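PDB 6SL9: enoyl-CoA hydratase/carnithine racemase from Thermus thermophilus JL-18, which is the crotonase-family isomerase PaaG and probably forms oxepin-CoA in bacterial phenylacetic acid catabolism. Local coordinates for residues A[128-133]-A[158-163]. Numbering follows the deposited sequence.
Sequences FTTAFV and ELLLLS
Thr130 sits in the turn that follows strand 127-129 and faces the C-terminal end of helix 153-162. With chi1 at 62°, Thr130 OG1 sits between its own backbone N and carbonyl carbon. Thr130 OG1 donates a hydrogen bond of 2.7 Å to Leu159 O. The donor lies above the carbonyl plane, 33° out of it. The side chains of Thr130 and Leu160 cross at about a right angle. Thr130 CG2, anti to the carbonyl carbon, meets Leu160 CD2 at 3.8 Å. Leu147 of helix 143-151 packs on both residues. Ser163 leaves the helix with positive phi. Ser163 OG, anti to its backbone N, accepts the N-H of Ala131, with N to OG 2.9 Å and a bent angle of 142°. Thr129 CG2 lies 3.3 Å from Ser163 OG. Val133 lays CG1 against the helix end, 3.4 Å from Leu160 O and 3.7 Å from Ser163 CB. Tyr205 of the second subunit packs on Val133. Two waters complete the joint. Water 1 links Thr130 N to Leu159 O. Water 2 accepts from Val133 N and donates to Thr130 OG1 and Leu160 O. The last-turn carbonyls of Leu159 and Leu160 thus gain partners from the turn and its waters. Thr130 OG1 both gives and receives a hydrogen bond, which should fix its rotation and tie this crotonase-fold turn to the helix end.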
# COMPACT_ATOMS: atom_id res chain seq x y z
N PHE A 128 -9.41 -4.81 -18.25
CA PHE A 128 -9.91 -4.11 -17.07
C PHE A 128 -9.95 -2.62 -17.34
O PHE A 128 -8.93 -2.04 -17.77
CB PHE A 128 -8.98 -4.34 -15.86
CG PHE A 128 -8.90 -5.78 -15.43
CD1 PHE A 128 -8.08 -6.68 -16.10
CD2 PHE A 128 -9.67 -6.24 -14.38
CE1 PHE A 128 -8.08 -8.02 -15.74
CE2 PHE A 128 -9.61 -7.57 -13.99
CZ PHE A 128 -8.81 -8.44 -14.68
N THR A 129 -11.08 -1.99 -17.08
CA THR A 129 -11.20 -0.52 -17.29
C THR A 129 -12.01 0.03 -16.10
O THR A 129 -13.11 -0.44 -15.86
CB THR A 129 -11.84 -0.23 -18.65
OG1 THR A 129 -11.26 -0.94 -19.75
CG2 THR A 129 -11.69 1.26 -18.85
N THR A 130 -11.49 1.02 -15.41
CA THR A 130 -12.25 1.52 -14.26
C THR A 130 -13.58 2.11 -14.72
O THR A 130 -14.58 1.92 -14.03
CB THR A 130 -11.41 2.49 -13.41
OG1 THR A 130 -11.09 3.63 -14.24
CG2 THR A 130 -10.18 1.85 -12.81
N ALA A 131 -13.60 2.85 -15.82
CA ALA A 131 -14.80 3.29 -16.57
C ALA A 131 -15.64 4.38 -15.93
O ALA A 131 -16.21 5.19 -16.68
CB ALA A 131 -15.69 2.09 -16.90
N PHE A 132 -15.79 4.39 -14.61
CA PHE A 132 -16.72 5.33 -13.94
C PHE A 132 -16.49 6.76 -14.41
O PHE A 132 -17.49 7.50 -14.66
CB PHE A 132 -16.55 5.27 -12.41
CG PHE A 132 -17.04 3.97 -11.82
CD1 PHE A 132 -18.37 3.81 -11.54
CD2 PHE A 132 -16.15 2.95 -11.46
CE1 PHE A 132 -18.83 2.66 -10.95
CE2 PHE A 132 -16.62 1.80 -10.84
CZ PHE A 132 -17.95 1.68 -10.61
N VAL A 133 -15.25 7.20 -14.50
CA VAL A 133 -14.96 8.61 -14.81
C VAL A 133 -15.47 8.98 -16.21
O VAL A 133 -15.75 10.17 -16.45
CB VAL A 133 -13.46 8.93 -14.64
CG1 VAL A 133 -12.62 8.36 -15.76
CG2 VAL A 133 -13.19 10.38 -14.51
N GLU A 158 -3.77 6.96 -11.70
CA GLU A 158 -3.81 6.96 -13.18
C GLU A 158 -5.03 6.17 -13.66
O GLU A 158 -5.73 6.58 -14.58
CB GLU A 158 -2.51 6.32 -13.64
CG GLU A 158 -2.30 6.29 -15.14
CD GLU A 158 -0.95 5.77 -15.55
OE1 GLU A 158 -0.10 5.38 -14.68
OE2 GLU A 158 -0.74 5.76 -16.78
N LEU A 159 -5.22 4.97 -13.09
CA LEU A 159 -6.27 4.08 -13.59
C LEU A 159 -7.63 4.73 -13.39
O LEU A 159 -8.50 4.52 -14.23
CB LEU A 159 -6.20 2.73 -12.89
CG LEU A 159 -5.24 1.72 -13.49
CD1 LEU A 159 -3.97 2.14 -14.19
CD2 LEU A 159 -5.14 0.54 -12.57
N LEU A 160 -7.85 5.39 -12.27
CA LEU A 160 -9.16 5.97 -11.99
C LEU A 160 -9.39 7.27 -12.75
O LEU A 160 -10.51 7.49 -13.28
CB LEU A 160 -9.32 6.18 -10.48
CG LEU A 160 -9.47 4.91 -9.68
CD1 LEU A 160 -9.26 5.22 -8.22
CD2 LEU A 160 -10.83 4.26 -9.91
N LEU A 161 -8.41 8.15 -12.79
CA LEU A 161 -8.61 9.48 -13.37
C LEU A 161 -8.58 9.42 -14.90
O LEU A 161 -9.38 10.17 -15.52
CB LEU A 161 -7.58 10.47 -12.82
CG LEU A 161 -7.65 10.71 -11.30
CD1 LEU A 161 -6.46 11.56 -10.87
CD2 LEU A 161 -8.96 11.33 -10.85
N LEU A 162 -7.77 8.55 -15.49
CA LEU A 162 -7.69 8.50 -16.94
C LEU A 162 -8.46 7.32 -17.54
O LEU A 162 -8.62 7.29 -18.74
CB LEU A 162 -6.21 8.44 -17.34
CG LEU A 162 -5.39 9.65 -16.90
CD1 LEU A 162 -3.95 9.52 -17.37
CD2 LEU A 162 -6.03 10.96 -17.40
N SER A 163 -8.85 6.32 -16.75
CA SER A 163 -9.60 5.14 -17.22
C SER A 163 -9.01 4.52 -18.48
O SER A 163 -9.75 4.25 -19.42
CB SER A 163 -11.08 5.47 -17.38
OG SER A 163 -11.86 4.32 -17.62
O HOH W 1 -8.70 1.85 -15.86
O HOH W 2 -12.89 5.73 -13.41